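Side-chain contacts in superoxide dismutase (Chaetomium thermophilum, PDB 4BR6), which converts superoxide into hydrogen peroxide and oxygen at a manganese centre, probably protecting the cell from toxic radicals: residues Ala58-Ala61 against Pro62-Asn65; Gly90-Asp93 against Gly94-Lys98; Ala116-Thr119 against Gly120-Gly123. All coordinates share one frame; numbering follows the deposited sequence.

Contact 1 lies in the alpha-hairpin domain, contacts 2 and 3 in the C-terminal domain, and none touches another. Contacts 1 and 2 sit on opposite sides of the chain's centre, their own centres about 39 Å apart. Contacts 2 and 3 mark the start of helix 94-104 and the end of helix 107-119, with centres about 25 Å apart. Contact 3 comes nearest the active site, the Leu-118 side chain about 11 Å from the manganese and about 7 Å from the side chain of its ligand Asp-160. Contacts 1 and 3, centres about 26 Å apart within the chain, are matched between subunits: Leu-63 packs on Gln-122 of the third subunit, whose Leu-63 meets Gln-122 here.

Contact 1 of 3, residues Ala58-Ala61 against Pro62-Asn65; sequences ASLA and PLLN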
ATOM      1  N   ALA B  58       4.336 -17.962   6.084  1.00 22.78           N
ATOM      2  CA  ALA B  58       4.351 -16.690   5.360  1.00 30.28           C
ATOM      3  C   ALA B  58       3.031 -15.943   5.468  1.00 23.75           C
ATOM      4  O   ALA B  58       3.019 -14.720   5.527  1.00 27.62           O
ATOM      5  CB  ALA B  58       4.691 -16.912   3.897  1.00 23.41           C
ATOM      6  N   SER B  59       1.932 -16.689   5.485  1.00 25.24           N
ATOM      7  CA  SER B  59       0.585 -16.124   5.555  1.00 27.89           C
ATOM      8  C   SER B  59       0.358 -15.313   6.827  1.00 26.35           C
ATOM      9  O   SER B  59      -0.540 -14.472   6.883  1.00 28.27           O
ATOM     10  CB  SER B  59      -0.445 -17.247   5.504  1.00 24.37           C
ATOM     11  OG  SER B  59      -0.567 -17.847   6.770  1.00 22.86           O
ATOM     12  N   LEU B  60       1.162 -15.584   7.847  1.00 23.58           N
ATOM     13  CA  LEU B  60       1.071 -14.869   9.119  1.00 28.59           C
ATOM     14  C   LEU B  60       1.903 -13.587   9.156  1.00 19.37           C
ATOM     15  O   LEU B  60       1.899 -12.869  10.150  1.00 20.83           O
ATOM     16  CB  LEU B  60       1.487 -15.798  10.260  1.00 23.55           C
ATOM     17  CG  LEU B  60       0.465 -16.906  10.512  1.00 21.91           C
ATOM     18  CD1 LEU B  60       1.145 -18.155  11.059  1.00 24.17           C
ATOM     19  CD2 LEU B  60      -0.603 -16.390  11.456  1.00 18.47           C
ATOM     20  N   ALA B  61       2.610 -13.285   8.078  1.00 18.27           N
ATOM     21  CA  ALA B  61       3.414 -12.068   8.054  1.00 21.85           C
ATOM     22  C   ALA B  61       2.601 -10.781   8.333  1.00 18.51           C
ATOM     23  O   ALA B  61       3.007  -9.989   9.168  1.00 16.38           O
ATOM     24  CB  ALA B  61       4.214 -11.957   6.749  1.00 20.96           C
ATOM     25  N   PRO B  62       1.453 -10.574   7.649  1.00 23.03           N
ATOM     26  CA  PRO B  62       0.647  -9.372   7.943  1.00 19.47           C
ATOM     27  C   PRO B  62       0.299  -9.177   9.423  1.00 21.24           C
ATOM     28  O   PRO B  62       0.464  -8.073   9.945  1.00 24.49           O
ATOM     29  CB  PRO B  62      -0.634  -9.612   7.140  1.00 23.06           C
ATOM     30  CG  PRO B  62      -0.191 -10.431   5.978  1.00 22.82           C
ATOM     31  CD  PRO B  62       0.877 -11.347   6.534  1.00 21.27           C
ATOM     32  N   LEU B  63      -0.172 -10.225  10.087  1.00 19.95           N
ATOM     33  CA  LEU B  63      -0.472 -10.152  11.515  1.00 19.69           C
ATOM     34  C   LEU B  63       0.755  -9.901  12.393  1.00 17.88           C
ATOM     35  O   LEU B  63       0.658  -9.217  13.411  1.00 19.19           O
ATOM     36  CB  LEU B  63      -1.176 -11.426  11.960  1.00 17.44           C
ATOM     37  CG  LEU B  63      -2.618 -11.545  11.468  1.00 23.02           C
ATOM     38  CD1 LEU B  63      -3.094 -12.999  11.497  1.00 17.09           C
ATOM     39  CD2 LEU B  63      -3.543 -10.640  12.301  1.00 26.46           C
ATOM     40  N   LEU B  64       1.901 -10.459  12.025  1.00 19.20           N
ATOM     41  CA  LEU B  64       3.132 -10.200  12.766  1.00 18.39           C
ATOM     42  C   LEU B  64       3.526  -8.725  12.643  1.00 18.81           C
ATOM     43  O   LEU B  64       3.905  -8.080  13.632  1.00 19.88           O
ATOM     44  CB  LEU B  64       4.285 -11.073  12.270  1.00 20.41           C
ATOM     45  CG  LEU B  64       5.646 -10.763  12.925  1.00 21.42           C
ATOM     46  CD1 LEU B  64       5.612 -10.945  14.457  1.00 15.27           C
ATOM     47  CD2 LEU B  64       6.747 -11.612  12.298  1.00 23.19           C
ATOM     48  N   ASN B  65       3.423  -8.193  11.429  1.00 17.71           N
ATOM     49  CA  ASN B  65       3.700  -6.777  11.187  1.00 21.27           C
ATOM     50  C   ASN B  65       2.754  -5.902  11.982  1.00 15.66           C
ATOM     51  O   ASN B  65       3.183  -4.993  12.698  1.00 19.91           O
ATOM     52  CB  ASN B  65       3.585  -6.457   9.688  1.00 17.88           C
ATOM     53  CG  ASN B  65       3.857  -4.986   9.367  1.00 20.04           C
ATOM     54  OD1 ASN B  65       4.994  -4.530   9.398  1.00 18.25           O
ATOM     55  ND2 ASN B  65       2.809  -4.252   9.018  1.00 16.61           N
TER
HETATM   56  O   HOH W   1      -1.061 -12.296   8.865  1.00 41.41           O
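Ala-61 O accepts Asn-65 N at 2.9 Å, the first i to i+4 bond inside helix 61-79, and Leu-60 O accepts Leu-64 N at 3.1 Å, which ties the linking residue Leu-60 onto that first turn. One residue further back, a water takes the place of the direct bond, donating to Ser-59 O at 3.0 Å and accepting from Leu-63 N at 2.6 Å, so it bridges two residues that an unbroken helix would join directly. Pro-62 suits this first turn because it has no N-H to offer. Pro-62 CD lies 3.4 Å from Ser-59 O, while Ala-58 O bonds instead to Ala-61 N. On the flank, Leu-60 CD2 meets Leu-63 CD1 at 4.2 Å, a modest apolar touch. Leu-64 carries its CG opposite the backbone N (chi1 175°), which sends the branch into the hairpin, where a long aliphatic residue fits. There Leu-60 packs on Ala-44 and Thr-45, and Leu-64 on Leu-38 and Leu-42, all of helix 20-50. Ala-61, small enough for close approach, faces Ala-61 of the second subunit, and Asn-65 ND2 bonds Asp-147, just beyond strand 138-144.

Contact 2 of 3, residues Gly90-Asp93 against Gly94-Lys98; sequences GEPD and GALKK
With chi1 at -178°, Leu-96 swings its CG opposite the backbone N and back toward the loop, where CD2 reaches Pro-92 CB at 3.7 Å. Lys-97 makes the same choice (chi1 169°), and its aliphatic chain runs back alongside the backbone of Pro-92, CD lying 3.5 Å from Pro-92 O and CB 3.5 Å from Asp-93 CA. Two successive residues of the new helix thus fold back over the peptide leading into it, Leu-96 against the proline ring and Lys-97 against its carbonyl.

The backbone closes the turn through a single acceptor, Asp-93 O. Lys-97 N donates to Asp-93 O at 3.3 Å with a straight N-H direction (173°), yet the donor stands well above the carbonyl plane and not on a lone pair. Leu-96 N adds a weak bond to Asp-93 O at 3.4 Å. The regular pattern continues one residue later, where Lys-98 N bonds Gly-94 O at 3.3 Å. Gly-94 has a positive phi, a region that favours glycine, and a CB there would collide with the carbonyl carbon of Asp-93. An aspartate also suits the start of a helix, where its negative charge would probably be favoured by the helix dipole.

The lysine keeps its methylenes against the loop and its ammonium group outward, NZ forming a salt bridge with Glu-101 one turn further along helix 94-104. On the inner side, Pro-92 lies against Trp-187 of helix 187-195 and Phe-107 of helix 107-119, while Leu-96 packs among Val-190, Ala-191 and Phe-194 of the former, which places the beginning of helix 94-104 beside both.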
ATOM      1  N   GLY B  90       6.262  21.336  28.258  1.00 26.26           N
ATOM      2  CA  GLY B  90       7.445  22.164  28.170  1.00 28.42           C
ATOM      3  C   GLY B  90       8.107  21.987  26.821  1.00 24.35           C
ATOM      4  O   GLY B  90       7.441  21.686  25.832  1.00 24.09           O
ATOM      5  N   GLU B  91       9.423  22.167  26.783  1.00 33.81           N
ATOM      6  CA  GLU B  91      10.202  21.997  25.562  1.00 28.22           C
ATOM      7  C   GLU B  91      11.452  21.214  25.908  1.00 29.03           C
ATOM      8  O   GLU B  91      11.880  21.216  27.065  1.00 32.75           O
ATOM      9  CB  GLU B  91      10.588  23.354  24.974  1.00 22.37           C
ATOM     10  CG  GLU B  91       9.432  24.119  24.384  1.00 27.99           C
ATOM     11  CD  GLU B  91       9.828  25.506  23.957  1.00 32.68           C
ATOM     12  OE1 GLU B  91      11.044  25.750  23.825  1.00 35.24           O
ATOM     13  OE2 GLU B  91       8.929  26.352  23.761  1.00 39.03           O
ATOM     14  N   PRO B  92      12.050  20.542  24.914  1.00 29.78           N
ATOM     15  CA  PRO B  92      13.328  19.869  25.157  1.00 26.23           C
ATOM     16  C   PRO B  92      14.449  20.874  25.405  1.00 26.31           C
ATOM     17  O   PRO B  92      14.287  22.052  25.102  1.00 30.18           O
ATOM     18  CB  PRO B  92      13.578  19.104  23.855  1.00 25.81           C
ATOM     19  CG  PRO B  92      12.776  19.823  22.828  1.00 27.30           C
ATOM     20  CD  PRO B  92      11.584  20.371  23.529  1.00 25.03           C
ATOM     21  N   ASP B  93      15.561  20.417  25.970  1.00 28.02           N
ATOM     22  CA  ASP B  93      16.714  21.277  26.195  1.00 26.04           C
ATOM     23  C   ASP B  93      17.992  20.541  25.814  1.00 24.04           C
ATOM     24  O   ASP B  93      17.935  19.439  25.266  1.00 27.01           O
ATOM     25  CB  ASP B  93      16.767  21.729  27.659  1.00 31.40           C
ATOM     26  CG  ASP B  93      16.866  20.563  28.645  1.00 30.87           C
ATOM     27  OD1 ASP B  93      17.236  19.432  28.249  1.00 27.47           O
ATOM     28  OD2 ASP B  93      16.582  20.786  29.840  1.00 35.27           O
ATOM     29  N   GLY B  94      19.138  21.151  26.110  1.00 26.48           N
ATOM     30  CA  GLY B  94      20.425  20.509  25.909  1.00 25.79           C
ATOM     31  C   GLY B  94      20.680  20.154  24.460  1.00 25.08           C
ATOM     32  O   GLY B  94      20.318  20.908  23.557  1.00 25.98           O
ATOM     33  N   ALA B  95      21.290  18.991  24.247  1.00 24.26           N
ATOM     34  CA  ALA B  95      21.702  18.550  22.917  1.00 24.17           C
ATOM     35  C   ALA B  95      20.512  18.330  22.014  1.00 24.40           C
ATOM     36  O   ALA B  95      20.615  18.480  20.799  1.00 22.65           O
ATOM     37  CB  ALA B  95      22.512  17.258  23.005  1.00 24.03           C
ATOM     38  N   LEU B  96      19.390  17.952  22.611  1.00 24.65           N
ATOM     39  CA  LEU B  96      18.191  17.684  21.846  1.00 23.23           C
ATOM     40  C   LEU B  96      17.689  18.985  21.240  1.00 25.04           C
ATOM     41  O   LEU B  96      17.492  19.061  20.022  1.00 21.99           O
ATOM     42  CB  LEU B  96      17.125  17.034  22.722  1.00 19.94           C
ATOM     43  CG  LEU B  96      15.802  16.646  22.050  1.00 24.26           C
ATOM     44  CD1 LEU B  96      16.000  15.928  20.722  1.00 19.91           C
ATOM     45  CD2 LEU B  96      15.051  15.765  23.010  1.00 20.56           C
ATOM     46  N   LYS B  97      17.516  20.004  22.087  1.00 24.16           N
ATOM     47  CA  LYS B  97      17.041  21.321  21.656  1.00 23.26           C
ATOM     48  C   LYS B  97      17.875  21.877  20.506  1.00 30.55           C
ATOM     49  O   LYS B  97      17.328  22.450  19.554  1.00 22.41           O
ATOM     50  CB  LYS B  97      17.037  22.311  22.826  1.00 23.93           C
ATOM     51  CG  LYS B  97      16.806  23.773  22.413  1.00 26.89           C
ATOM     52  CD  LYS B  97      16.147  24.575  23.542  1.00 33.28           C
ATOM     53  CE  LYS B  97      15.768  26.003  23.135  1.00 32.88           C
ATOM     54  NZ  LYS B  97      16.953  26.898  23.003  1.00 29.71           N
ATOM     55  N   LYS B  98      19.193  21.710  20.598  1.00 27.35           N
ATOM     56  CA  LYS B  98      20.093  22.189  19.563  1.00 25.63           C
ATOM     57  C   LYS B  98      19.927  21.382  18.282  1.00 27.31           C
ATOM     58  O   LYS B  98      20.108  21.910  17.182  1.00 28.17           O
ATOM     59  CB  LYS B  98      21.551  22.144  20.032  1.00 23.96           C
ATOM     60  CG  LYS B  98      21.925  23.258  21.004  1.00 31.98           C
ATOM     61  CD  LYS B  98      23.247  23.953  20.634  1.00 37.35           C
ATOM     62  CE  LYS B  98      23.105  24.869  19.409  1.00 43.67           C
ATOM     63  NZ  LYS B  98      24.311  25.718  19.142  1.00 41.46           N
TER

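Contact 3 of 3, residues Ala116-Thr119 against Gly120-Gly123; sequences AALT and GIQG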
ATOM      1  N   ALA B 116       1.098  19.409  11.152  1.00 20.63           N
ATOM      2  CA  ALA B 116       0.640  19.287   9.774  1.00 18.44           C
ATOM      3  C   ALA B 116       0.725  17.840   9.291  1.00 19.36           C
ATOM      4  O   ALA B 116      -0.202  17.332   8.661  1.00 20.88           O
ATOM      5  CB  ALA B 116       1.454  20.191   8.868  1.00 20.51           C
ATOM      6  N   ALA B 117       1.843  17.182   9.576  1.00 19.19           N
ATOM      7  CA  ALA B 117       2.047  15.799   9.166  1.00 17.44           C
ATOM      8  C   ALA B 117       0.972  14.900   9.745  1.00 19.02           C
ATOM      9  O   ALA B 117       0.502  13.992   9.079  1.00 16.54           O
ATOM     10  CB  ALA B 117       3.401  15.315   9.612  1.00 19.01           C
ATOM     11  N   LEU B 118       0.588  15.156  10.991  1.00 20.85           N
ATOM     12  CA  LEU B 118      -0.451  14.372  11.639  1.00 17.23           C
ATOM     13  C   LEU B 118      -1.773  14.620  10.933  1.00 17.84           C
ATOM     14  O   LEU B 118      -2.541  13.683  10.677  1.00 15.74           O
ATOM     15  CB  LEU B 118      -0.555  14.756  13.109  1.00 12.26           C
ATOM     16  CG  LEU B 118       0.600  14.314  14.012  1.00 14.08           C
ATOM     17  CD1 LEU B 118       0.681  15.241  15.225  1.00 14.64           C
ATOM     18  CD2 LEU B 118       0.450  12.832  14.454  1.00 11.86           C
ATOM     19  N   THR B 119      -2.021  15.892  10.614  1.00 15.74           N
ATOM     20  CA  THR B 119      -3.256  16.335   9.958  1.00 16.55           C
ATOM     21  C   THR B 119      -3.401  15.766   8.550  1.00 16.34           C
ATOM     22  O   THR B 119      -4.511  15.600   8.066  1.00 20.55           O
ATOM     23  CB  THR B 119      -3.325  17.894   9.885  1.00 20.93           C
ATOM     24  OG1 THR B 119      -3.711  18.419  11.161  1.00 22.06           O
ATOM     25  CG2 THR B 119      -4.331  18.371   8.845  1.00 25.50           C
ATOM     26  N   GLY B 120      -2.277  15.488   7.897  1.00 16.94           N
ATOM     27  CA  GLY B 120      -2.277  15.005   6.529  1.00 17.37           C
ATOM     28  C   GLY B 120      -2.325  13.490   6.414  1.00 16.59           C
ATOM     29  O   GLY B 120      -2.354  12.951   5.308  1.00 19.81           O
ATOM     30  N   ILE B 121      -2.334  12.791   7.544  1.00 15.69           N
ATOM     31  CA  ILE B 121      -2.437  11.334   7.518  1.00 17.40           C
ATOM     32  C   ILE B 121      -3.851  10.979   7.075  1.00 16.97           C
ATOM     33  O   ILE B 121      -4.825  11.485   7.631  1.00 18.62           O
ATOM     34  CB  ILE B 121      -2.119  10.678   8.896  1.00 16.67           C
ATOM     35  CG1 ILE B 121      -0.645  10.913   9.266  1.00 15.33           C
ATOM     36  CG2 ILE B 121      -2.429   9.176   8.883  1.00  7.18           C
ATOM     37  CD1 ILE B 121      -0.298  10.555  10.687  1.00 15.35           C
ATOM     38  N   GLN B 122      -3.942  10.142   6.043  1.00 12.28           N
ATOM     39  CA  GLN B 122      -5.213   9.684   5.497  1.00 16.57           C
ATOM     40  C   GLN B 122      -5.474   8.270   6.014  1.00 13.33           C
ATOM     41  O   GLN B 122      -4.687   7.370   5.764  1.00 14.58           O
ATOM     42  CB  GLN B 122      -5.142   9.702   3.968  1.00 14.86           C
ATOM     43  CG  GLN B 122      -5.014  11.113   3.410  1.00 17.38           C
ATOM     44  CD  GLN B 122      -4.732  11.184   1.919  1.00 18.79           C
ATOM     45  OE1 GLN B 122      -4.619  10.173   1.229  1.00 19.27           O
ATOM     46  NE2 GLN B 122      -4.636  12.395   1.413  1.00 23.26           N
ATOM     47  N   GLY B 123      -6.554   8.072   6.758  1.00 14.18           N
ATOM     48  CA  GLY B 123      -6.776   6.790   7.415  1.00 14.21           C
ATOM     49  C   GLY B 123      -6.012   6.758   8.736  1.00 13.76           C
ATOM     50  O   GLY B 123      -5.792   7.799   9.347  1.00 13.14           O
TER
HETATM   51  O   HOH W   2      -4.899  12.858  10.023  1.00 11.56           O
HETATM   52  O   HOH W   3      -5.691  13.684   5.887  1.00 38.33           O
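Gly-120 N gives its hydrogen to Ala-116 O at 2.9 Å and weakly to Ala-117 O, bonds that carry the helical pattern into the turn after helix 107-119. Ile-121 N reaches Leu-118 O at 3.3 Å, from above the carbonyl plane. With CG1 beside its backbone N (chi1 -66°), Ile-121 lays that branch 3.3 Å from Ala-117 O, and its CD1 comes within 4.5 Å of Leu-118 CD2. An alanine here would remove the branches beyond CB, CG1 and CD1 among them, which is likely to uncover Ala-117 O and open a gap beside Leu-118.

Two waters form the next shell. One donates to Leu-118 O at 2.6 Å and to Ile-121 O at 2.8 Å; the other to Thr-119 O at 3.1 Å and to Ile-121 O at 2.9 Å. Further out, Lys-174 NZ bonds Thr-119 O, Ala-117 and Ile-121 rest on Thr-142 of strand 138-144, and Leu-118 and Ile-121 meet Ala-161, next to the manganese ligand Asp-160.

Carbonyls in a last turn run out of i+4 donors; Leu-118 O is met by Ile-121 N and a water, Thr-119 O by a water and Lys-174, whose positive charge probably suits this end of the helix dipole.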